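Local coordinates for 5,10-methylenetetrahydrofolate dehydrogenase (Bombyx mori, PDB 5ZF1), which probably catalyses the NADP+-dependent oxidation of 5,10-methylenetetrahydrofolate in one-carbon metabolism, working as a two-domain dehydrogenase, at residues K8-E13 with K150-D155; R51-A56 with G93-L98; I125-L130 with I137-A142; L143-M148 with T236-G241; A161-R166 with M172-M177. All coordinates share one frame; numbering follows the deposited sequence.

Interaction 1 (K8-E13 with K150-D155)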
# COMPACT_ATOMS: atom_id res chain seq x y z
N LYS B 8 -1.04 -11.55 25.41
CA LYS B 8 0.04 -11.64 26.38
C LYS B 8 0.61 -13.05 26.43
O LYS B 8 1.83 -13.25 26.40
CB LYS B 8 -0.44 -11.21 27.76
CG LYS B 8 0.66 -11.16 28.80
CD LYS B 8 0.10 -10.92 30.19
CE LYS B 8 0.85 -9.82 30.89
NZ LYS B 8 0.64 -8.51 30.22
N ALA B 9 -0.27 -14.05 26.50
CA ALA B 9 0.18 -15.43 26.55
C ALA B 9 0.81 -15.85 25.22
O ALA B 9 1.80 -16.59 25.20
CB ALA B 9 -0.98 -16.36 26.91
N LEU B 10 0.24 -15.39 24.10
CA LEU B 10 0.83 -15.71 22.81
C LEU B 10 2.22 -15.10 22.67
O LEU B 10 3.14 -15.74 22.13
CB LEU B 10 -0.07 -15.22 21.68
CG LEU B 10 0.41 -15.54 20.26
CD1 LEU B 10 0.65 -17.03 20.11
CD2 LEU B 10 -0.58 -15.04 19.20
N ALA B 11 2.39 -13.86 23.13
CA ALA B 11 3.69 -13.21 23.06
C ALA B 11 4.73 -13.99 23.83
O ALA B 11 5.87 -14.13 23.38
CB ALA B 11 3.60 -11.78 23.58
N MET B 12 4.36 -14.50 25.01
CA MET B 12 5.26 -15.38 25.75
C MET B 12 5.67 -16.59 24.92
O MET B 12 6.86 -16.92 24.83
CB MET B 12 4.62 -15.81 27.07
CG MET B 12 5.58 -16.56 28.00
SD MET B 12 7.11 -15.66 28.31
CE MET B 12 6.47 -14.06 28.82
N GLU B 13 4.70 -17.26 24.28
CA GLU B 13 5.03 -18.40 23.42
C GLU B 13 6.01 -17.98 22.33
O GLU B 13 7.02 -18.66 22.10
CB GLU B 13 3.77 -18.96 22.76
CG GLU B 13 2.76 -19.61 23.69
CD GLU B 13 1.56 -20.16 22.94
OE1 GLU B 13 1.76 -20.78 21.87
OE2 GLU B 13 0.42 -19.96 23.41
N LYS B 150 -3.04 -16.10 12.66
CA LYS B 150 -2.43 -17.36 12.24
C LYS B 150 -2.29 -18.32 13.41
O LYS B 150 -2.54 -19.51 13.27
CB LYS B 150 -1.06 -17.10 11.60
CG LYS B 150 -1.14 -16.23 10.36
CD LYS B 150 0.22 -16.02 9.71
CE LYS B 150 0.51 -17.09 8.68
NZ LYS B 150 0.64 -18.46 9.26
N ARG B 151 -1.89 -17.81 14.58
CA ARG B 151 -1.63 -18.73 15.68
C ARG B 151 -2.91 -19.29 16.28
O ARG B 151 -2.90 -20.39 16.84
CB ARG B 151 -0.80 -18.03 16.76
CG ARG B 151 0.58 -17.67 16.29
CD ARG B 151 1.56 -18.78 16.56
NE ARG B 151 2.90 -18.40 16.14
CZ ARG B 151 4.02 -18.84 16.73
NH1 ARG B 151 3.94 -19.66 17.76
NH2 ARG B 151 5.20 -18.44 16.28
N PHE B 152 -4.03 -18.57 16.17
CA PHE B 152 -5.29 -19.07 16.68
C PHE B 152 -6.12 -19.75 15.60
O PHE B 152 -7.30 -20.06 15.85
CB PHE B 152 -6.06 -17.94 17.36
CG PHE B 152 -5.45 -17.52 18.67
CD1 PHE B 152 -5.62 -18.29 19.81
CD2 PHE B 152 -4.69 -16.37 18.76
CE1 PHE B 152 -5.05 -17.91 21.02
CE2 PHE B 152 -4.12 -15.98 19.96
CZ PHE B 152 -4.30 -16.75 21.09
N ASN B 153 -5.53 -20.00 14.43
CA ASN B 153 -6.17 -20.78 13.38
C ASN B 153 -7.45 -20.11 12.89
O ASN B 153 -8.46 -20.76 12.66
CB ASN B 153 -6.47 -22.22 13.84
CG ASN B 153 -5.60 -23.24 13.14
OD1 ASN B 153 -4.57 -22.90 12.54
ND2 ASN B 153 -6.00 -24.51 13.20
N ILE B 154 -7.40 -18.80 12.75
CA ILE B 154 -8.53 -18.04 12.26
C ILE B 154 -8.46 -18.04 10.75
O ILE B 154 -7.43 -17.66 10.17
CB ILE B 154 -8.51 -16.61 12.81
CG1 ILE B 154 -8.43 -16.63 14.34
CG2 ILE B 154 -9.74 -15.85 12.28
CD1 ILE B 154 -9.64 -17.21 15.01
N ASP B 155 -9.52 -18.50 10.11
CA ASP B 155 -9.53 -18.60 8.66
C ASP B 155 -9.66 -17.22 8.03
O ASP B 155 -10.60 -16.47 8.34
CB ASP B 155 -10.68 -19.49 8.22
CG ASP B 155 -10.49 -20.89 8.74
OD1 ASP B 155 -9.49 -21.48 8.31
OD2 ASP B 155 -11.27 -21.34 9.60
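Leu10 spreads its two methyl groups over Arg151 and Phe152 at the point where helix 7-26 packs against a Schellman motif, the turn that ends helix 140-151. The contact is a worked example of a helix terminus packed on one flank and more open to solvent on the other. On the tight flank, CD1 of Leu10 lies 3.8 Å from CB of Arg151, while CD2 comes within 3.7 Å of CE2 of Phe152. The fork can straddle both residues because CG of Leu10 stands opposite the backbone N (chi1 -178°), which carries the branch out from the helix. Leu10 and Phe152 run past each other in opposite directions, and the leucine methyl meets the ring obliquely. Met280 of helix 277-298 and Met148 also pack on Leu10, so this side is well enclosed. Cutting Leu10 back to alanine would remove both methyls and is likely to leave a gap over Arg151 and Phe152, whose ring would be freer to turn.

The other flank is looser and polar. Arg151 offers its aliphatic stem to the leucine, with CG 3.9 Å from Leu10 CD1, and then bends at chi2 so that the guanidinium leads off to salt bridges with Glu147 and Glu17. The exposed Glu13 carries an opposite charge, but its carboxylate does not contact the guanidinium, Glu13 OE1 being 4.8 Å from Arg151 NH1. Past the phenylalanine the chain turns through Asn153, whose positive phi (62°) lets it serve as the C-prime residue, Asn153 N bonding to Lys150 O at 3.2 Å.

Interaction 2 (R51-A56 with G93-L98)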
# COMPACT_ATOMS: atom_id res chain seq x y z
N ARG B 51 11.26 0.51 28.05
CA ARG B 51 11.71 -0.49 29.01
C ARG B 51 11.12 -1.86 28.68
O ARG B 51 11.80 -2.88 28.82
CB ARG B 51 11.32 -0.07 30.42
CG ARG B 51 11.63 -1.13 31.48
CD ARG B 51 11.24 -0.68 32.89
NE ARG B 51 10.88 0.73 32.94
CZ ARG B 51 9.64 1.17 33.17
NH1 ARG B 51 8.66 0.30 33.38
NH2 ARG B 51 9.40 2.47 33.21
N ASN B 52 9.87 -1.91 28.20
CA ASN B 52 9.27 -3.18 27.80
C ASN B 52 10.03 -3.80 26.63
O ASN B 52 10.23 -5.02 26.60
CB ASN B 52 7.80 -2.98 27.42
CG ASN B 52 6.98 -2.46 28.58
OD1 ASN B 52 7.43 -2.40 29.72
ND2 ASN B 52 5.74 -2.07 28.28
N LYS B 53 10.43 -2.99 25.65
CA LYS B 53 11.21 -3.51 24.53
C LYS B 53 12.55 -4.05 25.01
O LYS B 53 12.99 -5.11 24.56
CB LYS B 53 11.40 -2.44 23.46
CG LYS B 53 10.08 -1.87 22.91
CD LYS B 53 10.29 -0.61 22.05
CE LYS B 53 8.95 0.05 21.72
NZ LYS B 53 9.04 1.06 20.61
N VAL B 54 13.19 -3.34 25.95
CA VAL B 54 14.47 -3.78 26.48
C VAL B 54 14.32 -5.07 27.29
O VAL B 54 15.15 -5.98 27.20
CB VAL B 54 15.11 -2.66 27.33
CG1 VAL B 54 16.38 -3.17 28.02
CG2 VAL B 54 15.43 -1.46 26.46
N GLU B 55 13.27 -5.16 28.11
CA GLU B 55 13.05 -6.39 28.87
C GLU B 55 12.80 -7.58 27.95
O GLU B 55 13.27 -8.69 28.22
CB GLU B 55 11.89 -6.21 29.85
CG GLU B 55 12.21 -5.29 31.02
CD GLU B 55 10.97 -4.93 31.82
OE1 GLU B 55 9.95 -5.63 31.68
OE2 GLU B 55 11.03 -3.96 32.61
N ALA B 56 12.06 -7.39 26.86
CA ALA B 56 11.86 -8.51 25.96
C ALA B 56 13.15 -8.86 25.21
O ALA B 56 13.40 -10.03 24.93
CB ALA B 56 10.73 -8.22 24.97
N GLY B 93 19.74 -3.04 14.45
CA GLY B 93 18.41 -2.46 14.39
C GLY B 93 18.34 -1.11 15.06
O GLY B 93 18.98 -0.88 16.08
N ILE B 94 17.56 -0.20 14.48
CA ILE B 94 17.39 1.15 15.00
C ILE B 94 15.91 1.42 15.12
O ILE B 94 15.15 1.22 14.16
CB ILE B 94 18.05 2.21 14.10
CG1 ILE B 94 19.55 1.98 13.98
CG2 ILE B 94 17.73 3.61 14.64
CD1 ILE B 94 20.17 2.53 12.69
N LEU B 95 15.49 1.88 16.30
CA LEU B 95 14.13 2.32 16.55
C LEU B 95 14.15 3.75 17.08
O LEU B 95 15.03 4.10 17.87
CB LEU B 95 13.42 1.44 17.59
CG LEU B 95 12.89 0.05 17.30
CD1 LEU B 95 12.15 -0.46 18.54
CD2 LEU B 95 11.97 0.03 16.08
N VAL B 96 13.18 4.55 16.67
CA VAL B 96 12.93 5.85 17.28
C VAL B 96 11.57 5.77 17.96
O VAL B 96 10.56 5.47 17.31
CB VAL B 96 12.99 6.99 16.26
CG1 VAL B 96 12.72 8.33 16.93
CG2 VAL B 96 14.35 7.01 15.59
N GLN B 97 11.54 5.99 19.28
CA GLN B 97 10.28 5.97 20.01
C GLN B 97 9.37 7.08 19.50
O GLN B 97 9.78 8.24 19.39
CB GLN B 97 10.53 6.12 21.51
CG GLN B 97 9.28 6.08 22.37
CD GLN B 97 8.57 4.74 22.30
OE1 GLN B 97 9.18 3.69 22.45
NE2 GLN B 97 7.26 4.78 22.09
N LEU B 98 8.10 6.73 19.24
CA LEU B 98 7.25 7.54 18.38
C LEU B 98 6.32 8.52 19.09
O LEU B 98 5.15 8.66 18.70
CB LEU B 98 6.42 6.63 17.47
CG LEU B 98 6.09 7.32 16.15
CD1 LEU B 98 7.37 7.91 15.59
CD2 LEU B 98 5.45 6.35 15.17
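Lys53 meets two residues of 93-98 by two kinds of interaction, and shows how a long side chain can be apolar along its length and polar at its end. The apolar kind comes first. From helix 44-60 the lysine reaches toward Leu95 of strand 93-96, and the two chains approach end on, Lys53 CD lying 4.0 Å from Leu95 CD1. The lysine is extended beyond CG, which lets it span the 10.3 Å that separate its CA from the CA of Leu95. Leu285 of helix 277-298 packs on both side chains.

The polar kind is a single hydrogen bond, from Lys53 NZ to Gln97 OE1 at 3.2 Å. Lys53 NZ sits above the carbonyl plane, 36° out of it, and so is not lined up on a lone pair. Gln97 brings its amide there by bending at chi2 (64°), and its side chain also rests on Ser46, Tyr49 and Val50 of the lysine's own helix. Were a methionine to replace Lys53, its NZ would be gone and the Gln97 amide oxygen would probably be left without this donor, the amide being freer to turn.

Strand 93-96 is an outer strand of the three-stranded parallel sheet, bonded through its backbone to strand 34-40. A helix laid over such a sheet is the alpha/beta layering of the catalytic domain of the tetrahydrofolate dehydrogenase/cyclohydrolase family, and, as in relatives, Lys53 and Gln97 probably lie at the folate-binding site.

Interaction 3 (I125-L130 with I137-A142)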
# COMPACT_ATOMS: atom_id res chain seq x y z
N ILE B 125 10.74 2.71 1.72
CA ILE B 125 11.17 1.53 0.97
C ILE B 125 10.57 0.27 1.59
O ILE B 125 10.14 -0.64 0.87
CB ILE B 125 12.70 1.46 0.90
CG1 ILE B 125 13.23 2.55 -0.06
CG2 ILE B 125 13.16 0.08 0.44
CD1 ILE B 125 14.75 2.71 -0.05
N ASN B 126 10.53 0.19 2.92
CA ASN B 126 9.95 -1.00 3.53
C ASN B 126 8.44 -1.03 3.35
O ASN B 126 7.86 -2.10 3.11
CB ASN B 126 10.32 -1.08 5.01
CG ASN B 126 11.78 -1.45 5.23
OD1 ASN B 126 12.35 -2.22 4.46
ND2 ASN B 126 12.39 -0.92 6.29
N ILE B 127 7.78 0.12 3.46
CA ILE B 127 6.35 0.18 3.23
C ILE B 127 6.04 -0.14 1.78
O ILE B 127 5.08 -0.86 1.47
CB ILE B 127 5.80 1.57 3.62
CG1 ILE B 127 5.89 1.76 5.14
CG2 ILE B 127 4.35 1.75 3.12
CD1 ILE B 127 4.86 0.97 5.93
N GLY B 128 6.86 0.38 0.86
CA GLY B 128 6.66 0.07 -0.54
C GLY B 128 6.72 -1.42 -0.83
O GLY B 128 5.88 -1.95 -1.54
N ARG B 129 7.70 -2.11 -0.24
CA ARG B 129 7.80 -3.55 -0.46
C ARG B 129 6.61 -4.28 0.14
O ARG B 129 6.11 -5.26 -0.44
CB ARG B 129 9.13 -4.06 0.10
CG ARG B 129 10.36 -3.56 -0.69
CD ARG B 129 11.67 -4.15 -0.16
NE ARG B 129 11.70 -5.61 -0.28
CZ ARG B 129 12.06 -6.27 -1.37
NH1 ARG B 129 12.44 -5.62 -2.46
NH2 ARG B 129 12.04 -7.60 -1.36
N LEU B 130 6.13 -3.84 1.31
CA LEU B 130 4.93 -4.43 1.87
C LEU B 130 3.77 -4.33 0.90
O LEU B 130 3.02 -5.29 0.69
CB LEU B 130 4.55 -3.75 3.19
CG LEU B 130 3.26 -4.24 3.84
CD1 LEU B 130 3.44 -5.67 4.28
CD2 LEU B 130 2.85 -3.38 5.02
N ILE B 137 10.60 -5.61 5.95
CA ILE B 137 10.38 -5.46 7.38
C ILE B 137 8.99 -4.87 7.56
O ILE B 137 8.71 -3.76 7.07
CB ILE B 137 11.44 -4.57 8.03
CG1 ILE B 137 12.82 -5.18 7.80
CG2 ILE B 137 11.12 -4.41 9.53
CD1 ILE B 137 13.96 -4.46 8.51
N VAL B 138 8.12 -5.60 8.24
CA VAL B 138 6.70 -5.23 8.36
C VAL B 138 6.46 -4.52 9.69
O VAL B 138 7.06 -4.91 10.71
CB VAL B 138 5.82 -6.48 8.22
CG1 VAL B 138 4.37 -6.14 8.39
CG2 VAL B 138 6.08 -7.17 6.89
N PRO B 139 5.61 -3.49 9.74
CA PRO B 139 5.35 -2.81 11.02
C PRO B 139 4.84 -3.79 12.07
O PRO B 139 4.08 -4.71 11.77
CB PRO B 139 4.30 -1.76 10.65
CG PRO B 139 4.59 -1.48 9.19
CD PRO B 139 4.98 -2.80 8.60
N ALA B 140 5.29 -3.59 13.31
CA ALA B 140 5.19 -4.64 14.32
C ALA B 140 3.76 -4.88 14.80
O ALA B 140 3.35 -6.03 15.01
CB ALA B 140 6.10 -4.30 15.51
N THR B 141 2.98 -3.81 15.00
CA THR B 141 1.61 -4.01 15.45
C THR B 141 0.78 -4.72 14.38
O THR B 141 -0.01 -5.61 14.68
CB THR B 141 0.98 -2.66 15.82
OG1 THR B 141 1.70 -2.08 16.91
CG2 THR B 141 -0.47 -2.85 16.27
N ALA B 142 0.97 -4.34 13.11
CA ALA B 142 0.28 -5.05 12.04
C ALA B 142 0.71 -6.51 12.00
O ALA B 142 -0.11 -7.41 11.86
CB ALA B 142 0.54 -4.35 10.70
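Leu130 overlaps Val138 and Pro139 at once, one methyl to each. Its CD1 lies 4.0 Å from Val138 CG2, where the two side chains cross at about a right angle, and its CD2 lies 4.2 Å from Pro139 CD. Both methyls reach across because CG points opposite the backbone N (chi1 177°), which carries the fork off helix 124-131 toward the incoming chain. Ile127, one turn earlier, adds a third apolar touch: its CD1 is 4.1 Å from Pro139 CG, the two side chains again crossing at about a right angle. The proline, at the N-cap position of helix 140-151, is thus met by two residues one turn apart on the same face of helix 124-131.

Nearer the start of the segment the chemistry changes. Asn126 and Ile137 lie side by side and point the same way, with Asn126 CB 3.7 Å from the carbonyl O of Ile137. The amide of Asn126 is not spent on this pair; its ND2 is hydrogen-bonded to Asp118 and to the carbonyl of Pro115, two acceptors that should fix the rotation of the group. The example is instructive for its cost as well, since the contact buries Ile137 N with no polar partner.

The result is a turn of chain joining helix 124-131 to helix 140-151 within the NAD(P)-binding domain. Ile137 also packs on Asn288 and Gln291 of helix 277-298, Leu130 and Ala142 both touch Pro173 of helix 171-178, and the outward side of helix 124-131 faces the second subunit, where Ile125 meets Ile125 of that chain and Ile127 meets its Val132.

Interaction 4 (L143-M148 with T236-G241)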
# COMPACT_ATOMS: atom_id res chain seq x y z
N LEU B 143 2.01 -6.76 12.14
CA LEU B 143 2.48 -8.13 12.15
C LEU B 143 1.91 -8.90 13.34
O LEU B 143 1.62 -10.10 13.23
CB LEU B 143 4.01 -8.14 12.16
CG LEU B 143 4.77 -9.42 11.84
CD1 LEU B 143 4.35 -10.01 10.49
CD2 LEU B 143 6.27 -9.09 11.84
N ALA B 144 1.74 -8.22 14.47
CA ALA B 144 1.17 -8.86 15.66
C ALA B 144 -0.26 -9.31 15.40
O ALA B 144 -0.64 -10.44 15.75
CB ALA B 144 1.23 -7.90 16.85
N VAL B 145 -1.08 -8.44 14.81
CA VAL B 145 -2.45 -8.82 14.46
C VAL B 145 -2.46 -10.04 13.55
O VAL B 145 -3.19 -11.01 13.79
CB VAL B 145 -3.19 -7.64 13.81
CG1 VAL B 145 -4.51 -8.12 13.21
CG2 VAL B 145 -3.41 -6.60 14.84
N VAL B 146 -1.65 -10.00 12.49
CA VAL B 146 -1.59 -11.12 11.55
C VAL B 146 -1.15 -12.39 12.27
O VAL B 146 -1.68 -13.48 12.02
CB VAL B 146 -0.66 -10.77 10.38
CG1 VAL B 146 -0.18 -12.03 9.66
CG2 VAL B 146 -1.36 -9.85 9.42
N GLU B 147 -0.21 -12.27 13.20
CA GLU B 147 0.27 -13.44 13.94
C GLU B 147 -0.80 -13.99 14.88
O GLU B 147 -0.89 -15.20 15.08
CB GLU B 147 1.55 -13.07 14.70
CG GLU B 147 2.38 -14.27 15.18
CD GLU B 147 2.91 -15.16 14.05
OE1 GLU B 147 3.16 -14.66 12.93
OE2 GLU B 147 3.08 -16.36 14.30
N MET B 148 -1.61 -13.11 15.48
CA MET B 148 -2.70 -13.60 16.33
C MET B 148 -3.69 -14.42 15.51
O MET B 148 -4.17 -15.47 15.96
CB MET B 148 -3.39 -12.42 17.02
CG MET B 148 -2.46 -11.64 17.97
SD MET B 148 -3.19 -10.23 18.82
CE MET B 148 -4.87 -10.78 19.14
N THR B 236 -14.62 -13.22 14.41
CA THR B 236 -13.42 -12.96 15.19
C THR B 236 -13.26 -11.46 15.31
O THR B 236 -13.28 -10.76 14.30
CB THR B 236 -12.20 -13.58 14.51
OG1 THR B 236 -12.37 -15.00 14.42
CG2 THR B 236 -10.94 -13.25 15.25
N ILE B 237 -13.10 -10.99 16.54
CA ILE B 237 -12.99 -9.57 16.85
C ILE B 237 -11.64 -9.32 17.50
O ILE B 237 -11.35 -9.87 18.58
CB ILE B 237 -14.13 -9.11 17.78
CG1 ILE B 237 -15.49 -9.59 17.27
CG2 ILE B 237 -14.05 -7.58 18.03
CD1 ILE B 237 -15.98 -8.89 16.04
N ILE B 238 -10.81 -8.49 16.87
CA ILE B 238 -9.52 -8.11 17.43
C ILE B 238 -9.51 -6.60 17.63
O ILE B 238 -9.64 -5.84 16.65
CB ILE B 238 -8.35 -8.54 16.54
CG1 ILE B 238 -8.29 -10.07 16.50
CG2 ILE B 238 -7.04 -7.93 17.06
CD1 ILE B 238 -7.38 -10.63 15.44
N ASP B 239 -9.37 -6.17 18.88
CA ASP B 239 -9.21 -4.77 19.25
C ASP B 239 -7.72 -4.46 19.38
O ASP B 239 -7.04 -4.97 20.28
CB ASP B 239 -9.97 -4.49 20.55
CG ASP B 239 -10.06 -3.02 20.88
OD1 ASP B 239 -9.42 -2.21 20.18
OD2 ASP B 239 -10.80 -2.66 21.83
N VAL B 240 -7.21 -3.61 18.48
CA VAL B 240 -5.77 -3.33 18.46
C VAL B 240 -5.37 -2.51 19.68
O VAL B 240 -4.21 -2.58 20.14
CB VAL B 240 -5.38 -2.64 17.13
CG1 VAL B 240 -3.90 -2.34 17.10
CG2 VAL B 240 -5.75 -3.54 15.96
N GLY B 241 -6.30 -1.76 20.27
CA GLY B 241 -6.01 -0.99 21.46
C GLY B 241 -5.44 0.38 21.21
O GLY B 241 -4.78 0.93 22.10
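Val145 and Met148 are the residues of 143-148 that touch 236-241, spaced by three positions so that both fall on one flank of helix 140-151. Before them, Leu143 and Ala144 turn to helix 277-298 instead, packing on Met284 and Met280 respectively. Val145 then splits its two methyls between two partners. CG2 meets Val240 CG2 at 4.0 Å, the side chains crossing at about a right angle, while CG1 makes a looser approach to Ile238 CD1 at 4.4 Å. The split follows from a chi1 of 169°, which sets CG1 opposite the backbone N and CG2 opposite the carbonyl carbon. Val146, next along, points away from 236-241 and packs on Leu178. Met148 finishes the walk: its chain runs out straight through chi2 and then bends at chi3 (36°), bringing CE to 4.1 Å from Ile238 CG2 as the two side chains slide past each other.

On the opposing segment the strand ends in an Asx turn. Asp239 OD1 accepts a hydrogen bond from Gly241 N at 3.2 Å, met from above the carboxylate plane, and OD2 is taken by Asp257 N. The backbone angles of Gly241 (phi 86°) call for glycine, since a CB would be jammed against the carbonyl O of Val240. A helix laid by apolar side chains across an inner strand of a parallel sheet is the layering of a Rossmann-type NAD(P)-binding domain, and strand 236-239 is one such strand.

Interaction 5 (A161-R166 with M172-M177). With SO4 (sulfate ion), chain E.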
# COMPACT_ATOMS: atom_id res chain seq x y z
N ALA B 161 -13.17 -9.61 5.78
CA ALA B 161 -12.47 -8.96 6.88
C ALA B 161 -12.73 -7.47 6.78
O ALA B 161 -12.62 -6.89 5.70
CB ALA B 161 -10.95 -9.24 6.86
N VAL B 162 -13.13 -6.87 7.89
CA VAL B 162 -13.29 -5.42 7.95
C VAL B 162 -12.19 -4.88 8.84
O VAL B 162 -12.03 -5.34 9.98
CB VAL B 162 -14.68 -5.03 8.49
CG1 VAL B 162 -14.75 -3.49 8.75
CG2 VAL B 162 -15.77 -5.48 7.54
N VAL B 163 -11.45 -3.88 8.36
CA VAL B 163 -10.45 -3.20 9.17
C VAL B 163 -11.00 -1.80 9.40
O VAL B 163 -11.25 -1.08 8.42
CB VAL B 163 -9.09 -3.13 8.48
CG1 VAL B 163 -8.09 -2.37 9.37
CG2 VAL B 163 -8.55 -4.54 8.15
N ILE B 164 -11.21 -1.43 10.66
CA ILE B 164 -11.71 -0.09 11.01
C ILE B 164 -10.50 0.74 11.37
O ILE B 164 -9.90 0.55 12.43
CB ILE B 164 -12.73 -0.14 12.16
CG1 ILE B 164 -13.88 -1.08 11.81
CG2 ILE B 164 -13.28 1.29 12.43
CD1 ILE B 164 -14.85 -1.33 12.93
N GLY B 165 -10.10 1.65 10.48
CA GLY B 165 -8.89 2.43 10.69
C GLY B 165 -8.00 2.28 9.49
O GLY B 165 -7.76 1.18 8.98
N ARG B 166 -7.50 3.42 8.98
CA ARG B 166 -6.65 3.47 7.79
C ARG B 166 -5.28 4.10 8.07
O ARG B 166 -4.60 4.53 7.12
CB ARG B 166 -7.35 4.22 6.65
CG ARG B 166 -7.67 5.67 7.01
CD ARG B 166 -8.40 6.39 5.88
NE ARG B 166 -8.80 7.72 6.36
CZ ARG B 166 -9.50 8.60 5.67
NH1 ARG B 166 -9.89 8.34 4.42
NH2 ARG B 166 -9.82 9.76 6.23
N MET B 172 -3.41 0.67 7.74
CA MET B 172 -3.09 0.35 6.35
C MET B 172 -2.24 -0.92 6.25
O MET B 172 -2.57 -1.80 5.43
CB MET B 172 -2.42 1.56 5.68
CG MET B 172 -2.12 1.38 4.20
SD MET B 172 -0.51 0.59 3.92
CE MET B 172 0.63 1.87 4.52
N PRO B 173 -1.17 -1.07 7.02
CA PRO B 173 -0.41 -2.32 6.91
C PRO B 173 -1.23 -3.54 7.30
O PRO B 173 -1.03 -4.61 6.72
CB PRO B 173 0.78 -2.10 7.85
CG PRO B 173 0.90 -0.61 7.98
CD PRO B 173 -0.50 -0.09 7.88
N ILE B 174 -2.16 -3.42 8.25
CA ILE B 174 -3.01 -4.57 8.58
C ILE B 174 -3.85 -4.97 7.37
O ILE B 174 -3.91 -6.14 6.99
CB ILE B 174 -3.90 -4.25 9.79
CG1 ILE B 174 -3.04 -4.21 11.07
CG2 ILE B 174 -5.03 -5.29 9.90
CD1 ILE B 174 -3.80 -3.82 12.32
N ALA B 175 -4.54 -3.99 6.77
CA ALA B 175 -5.37 -4.30 5.60
C ALA B 175 -4.53 -4.88 4.47
O ALA B 175 -4.96 -5.82 3.79
CB ALA B 175 -6.11 -3.05 5.12
N MET B 176 -3.32 -4.34 4.26
CA MET B 176 -2.48 -4.80 3.16
C MET B 176 -2.12 -6.27 3.33
O MET B 176 -2.17 -7.04 2.36
CB MET B 176 -1.22 -3.94 3.06
CG MET B 176 -0.36 -4.18 1.82
SD MET B 176 -1.12 -3.73 0.23
CE MET B 176 -1.48 -1.99 0.42
N MET B 177 -1.76 -6.67 4.54
CA MET B 177 -1.39 -8.06 4.81
C MET B 177 -2.58 -8.98 4.73
O MET B 177 -2.47 -10.12 4.27
CB MET B 177 -0.79 -8.19 6.21
CG MET B 177 0.16 -7.11 6.60
SD MET B 177 1.61 -7.84 7.28
CE MET B 177 2.12 -8.62 5.78
S SO4 E . -9.27 6.50 10.84
O1 SO4 E . -7.99 5.91 10.42
O2 SO4 E . -10.28 5.56 11.28
O3 SO4 E . -8.97 7.39 11.95
O4 SO4 E . -9.83 7.29 9.74
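The beta-alpha-beta unit of strand 160-164, helix 171-178 and strand 193-197, part of the Rossmann-type domain, supplies this contact between its first strand and its helix. Its apolar half centres on Val163. The CG2 methyl of Val163 touches Ile174 CG2 at 4.0 Å, the two side chains meeting at a slant, and also lies 4.2 Å from Ala175 CB. A small residue at this point lets helix and strand come close, with the CA atoms of Val163 and Ala175 only 6.3 Å apart. Val194 of strand 193-197 packs on both Val163 and Ala175.

The polar half lies where the strand gives way to the turn. Gly165 adopts a phi of 126°, an angle at which a CB would jam against the preceding carbonyl. The chain then passes close to the helix, Arg166 C lying 3.9 Å from Met172 N. Here a sulfate, probably from the crystallisation liquor, is bound. Such a site is consistent with the place where Rossmann domains receive a cofactor phosphate.

A chi1 of 61° sets CG of Arg166 between its backbone N and carbonyl carbon and lays it beside the sulfate, 3.4 Å from O1; the chain then extends to a salt bridge with Asp191 of the second subunit, which also offers the carbonyl O of His179. Beside side-chain bonds from Arg199 NE and Thr220 OG1, the sulfate takes one backbone bond from this segment: Arg166 N to its O1 at 2.9 Å, nearly straight at 174°.

Helix 140-151 runs through interactions 1, 3 and 4, which use its end, start and middle. Interactions 3, 4 and 5 form a connected buried core: Ile174 of interaction 5 packs on Ala142 and on Val145, and Thr141 meets Val240. All three join helix and sheet or loop chiefly by apolar side chains, yet 3 and 5 also reach the second subunit and 5 adds an anion site. Interaction 1 is only partly buried, touches interaction 4 through Leu10 and Met148, and links the catalytic and NAD(P)-binding parts of the chain. Interaction 2, also buried, stands apart in the catalytic part, about 24 Å from interaction 5 between centres, and alone relies on a side-chain hydrogen bond between its segments.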